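Local coordinates for protein probable enoyl-CoA hydratase/isomerase (Pseudomonas aeruginosa PAO1, PDB 5YLO) that probably acts as a delta3,delta2-enoyl-CoA isomerase of the crotonase family, shifting double bonds of unsaturated fatty acyl-CoA substrates during their breakdown, at residues A13-L18 with F198-A203; H90-R95 with M116-C121. One frame throughout, in Å; residues are numbered along the deposited sequence.

Contact 1: residues A13-L18 with F198-A203; sequences AGIAWL and FAARLA
Ile15 packs on Ala199, Ala200 and Ala203 in an apolar strand-on-helix contact near one side of the main sheet, on the strand next to the outermost one, where the start of strand 15-20 meets the last turns of helix 191-204. The axes of 15-18 and 198-203 approach to 9.6 Å and run at 138°. Ile15 CG1 stands anti to the carbonyl carbon (chi1 -55°), and the extended second torsion (chi2 175°) carries CD1 out onto the helix backbone, 3.6 Å from Ala199 C. Both branches reach the same methyl from one side: Ala199 CB lies 3.7 Å from Ile15 CD1 and 3.9 Å from Ile15 CG2. One helical turn later, Ala203 CB sits 4.0 Å from Ile15 CG1. In the crotonase fold, helices pack against such a sheet, and here Val54 of the adjacent parallel strand 52-56 touches both Ile15 and Ala199. Gly14 precedes the strand in the turn after strand 7-12, with positive phi, a backbone conformation that suits glycine. Its own O is 4.2 Å from Ala203 CB. Arg51 bonds to the backbone on both sides, to Gly14 and, through NE, to Ala203 O.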
loop_
_atom_site.group_PDB
_atom_site.type_symbol
_atom_site.label_atom_id
_atom_site.label_comp_id
_atom_site.label_asym_id
_atom_site.label_seq_id
_atom_site.Cartn_x
_atom_site.Cartn_y
_atom_site.Cartn_z
ATOM N N ALA A 13 -4.668 35.064 1.879
ATOM C CA ALA A 13 -4.026 34.792 0.590
ATOM C C ALA A 13 -4.460 33.450 0.006
ATOM O O ALA A 13 -3.647 32.690 -0.526
ATOM C CB ALA A 13 -2.501 34.858 0.710
ATOM N N GLY A 14 -5.753 33.153 0.100
ATOM C CA GLY A 14 -6.273 31.914 -0.435
ATOM C C GLY A 14 -6.086 30.700 0.444
ATOM O O GLY A 14 -6.399 29.586 0.009
ATOM N N ILE A 15 -5.584 30.874 1.663
ATOM C CA ILE A 15 -5.389 29.778 2.606
ATOM C C ILE A 15 -6.335 29.996 3.777
ATOM O O ILE A 15 -6.247 31.013 4.476
ATOM C CB ILE A 15 -3.932 29.690 3.087
ATOM C CG1 ILE A 15 -2.974 29.572 1.899
ATOM C CG2 ILE A 15 -3.755 28.507 4.027
ATOM C CD1 ILE A 15 -1.508 29.594 2.292
ATOM N N ALA A 16 -7.237 29.043 3.992
ATOM C CA ALA A 16 -8.164 29.077 5.116
ATOM C C ALA A 16 -7.570 28.279 6.270
ATOM O O ALA A 16 -7.371 27.064 6.153
ATOM C CB ALA A 16 -9.529 28.515 4.721
ATOM N N TRP A 17 -7.291 28.958 7.378
ATOM C CA TRP A 17 -6.732 28.330 8.566
ATOM C C TRP A 17 -7.865 27.995 9.528
ATOM O O TRP A 17 -8.560 28.894 10.012
ATOM C CB TRP A 17 -5.707 29.244 9.240
ATOM C CG TRP A 17 -4.533 29.587 8.372
ATOM C CD1 TRP A 17 -4.535 30.395 7.272
ATOM C CD2 TRP A 17 -3.179 29.145 8.541
ATOM N NE1 TRP A 17 -3.271 30.478 6.742
ATOM C CE2 TRP A 17 -2.419 29.720 7.503
ATOM C CE3 TRP A 17 -2.537 28.319 9.467
ATOM C CZ2 TRP A 17 -1.051 29.495 7.365
ATOM C CZ3 TRP A 17 -1.178 28.096 9.327
ATOM C CH2 TRP A 17 -0.450 28.682 8.286
ATOM N N LEU A 18 -8.054 26.707 9.792
ATOM C CA LEU A 18 -9.059 26.230 10.735
ATOM C C LEU A 18 -8.320 25.621 11.918
ATOM O O LEU A 18 -7.741 24.537 11.802
ATOM C CB LEU A 18 -9.992 25.212 10.083
ATOM C CG LEU A 18 -10.504 25.575 8.687
ATOM C CD1 LEU A 18 -11.482 24.534 8.173
ATOM C CD2 LEU A 18 -11.138 26.953 8.684
ATOM N N PHE A 198 4.121 25.612 2.618
ATOM C CA PHE A 198 3.605 24.468 1.875
ATOM C C PHE A 198 2.204 24.748 1.347
ATOM O O PHE A 198 1.905 24.491 0.175
ATOM C CB PHE A 198 3.620 23.216 2.756
ATOM C CG PHE A 198 3.109 21.983 2.064
ATOM C CD1 PHE A 198 3.772 21.466 0.962
ATOM C CD2 PHE A 198 1.971 21.337 2.520
ATOM C CE1 PHE A 198 3.305 20.332 0.320
ATOM C CE2 PHE A 198 1.498 20.199 1.884
ATOM C CZ PHE A 198 2.168 19.698 0.782
ATOM N N ALA A 199 1.330 25.292 2.196
ATOM C CA ALA A 199 -0.014 25.640 1.756
ATOM C C ALA A 199 -0.015 26.765 0.733
ATOM O O ALA A 199 -0.975 26.888 -0.033
ATOM C CB ALA A 199 -0.880 26.022 2.957
ATOM N N ALA A 200 1.046 27.575 0.686
ATOM C CA ALA A 200 1.088 28.672 -0.276
ATOM C C ALA A 200 1.298 28.163 -1.696
ATOM O O ALA A 200 0.637 28.630 -2.630
ATOM C CB ALA A 200 2.187 29.664 0.096
ATOM N N ARG A 201 2.224 27.219 -1.883
ATOM C CA ARG A 201 2.454 26.686 -3.221
ATOM C C ARG A 201 1.317 25.773 -3.658
ATOM O O ARG A 201 1.033 25.672 -4.858
ATOM C CB ARG A 201 3.800 25.961 -3.281
ATOM C CG ARG A 201 4.044 24.979 -2.153
ATOM C CD ARG A 201 5.474 24.461 -2.180
ATOM N NE ARG A 201 5.863 23.999 -3.510
ATOM C CZ ARG A 201 6.908 23.214 -3.755
ATOM N NH1 ARG A 201 7.671 22.788 -2.755
ATOM N NH2 ARG A 201 7.186 22.845 -4.997
ATOM N N LEU A 202 0.653 25.109 -2.709
ATOM C CA LEU A 202 -0.595 24.427 -3.032
ATOM C C LEU A 202 -1.657 25.424 -3.476
ATOM O O LEU A 202 -2.379 25.186 -4.451
ATOM C CB LEU A 202 -1.091 23.627 -1.827
ATOM C CG LEU A 202 -0.447 22.271 -1.541
ATOM C CD1 LEU A 202 -0.988 21.710 -0.238
ATOM C CD2 LEU A 202 -0.709 21.307 -2.685
ATOM N N ALA A 203 -1.760 26.554 -2.773
ATOM C CA ALA A 203 -2.751 27.561 -3.132
ATOM C C ALA A 203 -2.424 28.230 -4.462
ATOM O O ALA A 203 -3.328 28.736 -5.135
ATOM C CB ALA A 203 -2.863 28.607 -2.023
#

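Contact 2: residues H90-R95 with M116-C121; sequences HALMGR and MDLALC. With GOL (glycerol), chain B.
Met93 and Cys121 mark the closest backbone approach, 6.4 Å between their CA atoms, of two helices that run nearly the same way, the axes of 90-95 and 116-120 being 27° apart and 9.8 Å at their closest. Met93 fills the gap. Its chain bends at chi2 (-62°), which sets SD against two partners, Leu118 CD1 and Cys121 SG, each 3.7 Å away. CE points away from Cys121 and meets Asp117 CB at 3.8 Å. Leu118 CD1 also takes Leu92 CD2 at 3.7 Å, the two leucine side chains crossing at about a right angle, so this one methyl meets both Leu92 and Met93. This is helix-helix packing inside the crotonase fold, and both helices have further cover: helix 31-46 lies on Leu92, helix 146-156 on Asp117 and Cys121. A glycerol, probably from the crystallisation liquor, occupies the polar side. Its O3 gives a weak hydrogen bond to Asp117 OD2 (3.3 Å) and also lies 3.5 Å from Met93 CG. At its other end, O1 lies in the plane of the His90 ring, at the edge, and pairs weakly with NE2 at 3.5 Å. Leu229 of the third subunit packs on both His90 and Met93.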
loop_
_atom_site.group_PDB
_atom_site.type_symbol
_atom_site.label_atom_id
_atom_site.label_comp_id
_atom_site.label_asym_id
_atom_site.label_seq_id
_atom_site.Cartn_x
_atom_site.Cartn_y
_atom_site.Cartn_z
ATOM N N HIS A 90 -18.636 11.127 12.336
ATOM C CA HIS A 90 -18.561 10.416 11.063
ATOM C C HIS A 90 -18.946 11.308 9.891
ATOM O O HIS A 90 -18.404 11.153 8.791
ATOM C CB HIS A 90 -19.449 9.174 11.093
ATOM C CG HIS A 90 -18.915 8.069 11.950
ATOM N ND1 HIS A 90 -19.529 6.839 12.046
ATOM C CD2 HIS A 90 -17.823 8.008 12.749
ATOM C CE1 HIS A 90 -18.840 6.069 12.868
ATOM N NE2 HIS A 90 -17.800 6.754 13.308
ATOM N N ALA A 91 -19.879 12.241 10.095
ATOM C CA ALA A 91 -20.193 13.190 9.032
ATOM C C ALA A 91 -19.015 14.117 8.764
ATOM O O ALA A 91 -18.750 14.476 7.611
ATOM C CB ALA A 91 -21.442 13.993 9.390
ATOM N N LEU A 92 -18.287 14.500 9.817
ATOM C CA LEU A 92 -17.138 15.385 9.650
ATOM C C LEU A 92 -15.982 14.668 8.960
ATOM O O LEU A 92 -15.354 15.219 8.049
ATOM C CB LEU A 92 -16.695 15.932 11.007
ATOM C CG LEU A 92 -15.340 16.644 11.049
ATOM C CD1 LEU A 92 -15.369 17.928 10.235
ATOM C CD2 LEU A 92 -14.928 16.924 12.485
ATOM N N MET A 93 -15.683 13.439 9.389
ATOM C CA MET A 93 -14.577 12.697 8.786
ATOM C C MET A 93 -14.808 12.477 7.297
ATOM O O MET A 93 -13.876 12.594 6.493
ATOM C CB MET A 93 -14.390 11.358 9.497
ATOM C CG MET A 93 -14.085 11.479 10.972
ATOM S SD MET A 93 -12.544 12.355 11.280
ATOM C CE MET A 93 -12.436 12.195 13.060
ATOM N N GLY A 94 -16.048 12.170 6.912
ATOM C CA GLY A 94 -16.333 11.904 5.512
ATOM C C GLY A 94 -16.136 13.110 4.613
ATOM O O GLY A 94 -15.605 12.984 3.507
ATOM N N ARG A 95 -16.645 14.263 5.057
ATOM C CA ARG A 95 -16.532 15.527 4.317
ATOM C C ARG A 95 -15.101 16.057 4.175
ATOM O O ARG A 95 -14.700 16.498 3.098
ATOM C CB ARG A 95 -17.421 16.596 4.956
ATOM C CG ARG A 95 -17.316 17.963 4.299
ATOM C CD ARG A 95 -18.241 18.969 4.965
ATOM N NE ARG A 95 -19.644 18.581 4.850
ATOM C CZ ARG A 95 -20.436 18.934 3.843
ATOM N NH1 ARG A 95 -21.701 18.533 3.821
ATOM N NH2 ARG A 95 -19.966 19.686 2.858
ATOM N N MET A 116 -6.306 11.952 15.944
ATOM C CA MET A 116 -5.437 11.477 14.874
ATOM C C MET A 116 -6.232 11.208 13.604
ATOM O O MET A 116 -5.771 11.525 12.501
ATOM C CB MET A 116 -4.695 10.219 15.314
ATOM C CG MET A 116 -3.624 9.777 14.337
ATOM S SD MET A 116 -2.927 8.175 14.762
ATOM C CE MET A 116 -4.283 7.095 14.321
ATOM N N ASP A 117 -7.426 10.624 13.739
ATOM C CA ASP A 117 -8.265 10.376 12.570
ATOM C C ASP A 117 -8.577 11.666 11.824
ATOM O O ASP A 117 -8.709 11.658 10.594
ATOM C CB ASP A 117 -9.559 9.675 12.988
ATOM C CG ASP A 117 -9.315 8.301 13.587
ATOM O OD1 ASP A 117 -8.202 7.761 13.415
ATOM O OD2 ASP A 117 -10.243 7.755 14.222
ATOM N N LEU A 118 -8.689 12.783 12.546
ATOM C CA LEU A 118 -8.940 14.063 11.897
ATOM C C LEU A 118 -7.778 14.459 10.992
ATOM O O LEU A 118 -7.986 15.004 9.901
ATOM C CB LEU A 118 -9.194 15.136 12.954
ATOM C CG LEU A 118 -10.055 16.319 12.521
ATOM C CD1 LEU A 118 -11.418 15.832 12.058
ATOM C CD2 LEU A 118 -10.193 17.325 13.652
ATOM N N ALA A 119 -6.545 14.184 11.424
ATOM C CA ALA A 119 -5.385 14.498 10.596
ATOM C C ALA A 119 -5.256 13.541 9.416
ATOM O O ALA A 119 -4.779 13.936 8.348
ATOM C CB ALA A 119 -4.114 14.473 11.446
ATOM N N LEU A 120 -5.682 12.287 9.586
ATOM C CA LEU A 120 -5.590 11.309 8.507
ATOM C C LEU A 120 -6.546 11.615 7.363
ATOM O O LEU A 120 -6.288 11.198 6.228
ATOM C CB LEU A 120 -5.851 9.907 9.055
ATOM C CG LEU A 120 -4.939 9.504 10.214
ATOM C CD1 LEU A 120 -5.307 8.131 10.759
ATOM C CD2 LEU A 120 -3.479 9.550 9.783
ATOM N N CYS A 121 -7.637 12.331 7.633
ATOM C CA CYS A 121 -8.558 12.751 6.585
ATOM C C CYS A 121 -8.004 13.883 5.735
ATOM O O CYS A 121 -8.569 14.179 4.676
ATOM C CB CYS A 121 -9.897 13.176 7.193
ATOM S SG CYS A 121 -10.797 11.839 8.027
HETATM C C1 GOL B . -13.475 6.505 14.486
HETATM O O1 GOL B . -14.763 6.121 14.915
HETATM C C2 GOL B . -13.513 7.945 13.990
HETATM O O2 GOL B . -14.655 8.589 14.504
HETATM C C3 GOL B . -13.575 7.964 12.468
HETATM O O3 GOL B . -12.434 8.612 11.956
#

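Contact 2 is the deeper of the two: its centre lies 5 Å from that of the chain and all five touching residues are buried, whereas contact 1 lies 16 Å out and mixes buried with exposed residues. They share no secondary-structure element. Contact 1 sets a helix on a strand, while contact 2 pairs two helices; their nearest atoms stay about 8 Å apart. Contact 1 is apolar in its side chains, an isoleucine against alanine methyls and helix backbone, and buries 168 Å², against 224 Å² for contact 2, which combines thioether, thiol and leucine packing with a polar side that holds glycerol. Different subunits adjoin them: the second reaches helix 191-204, the third helix 85-97.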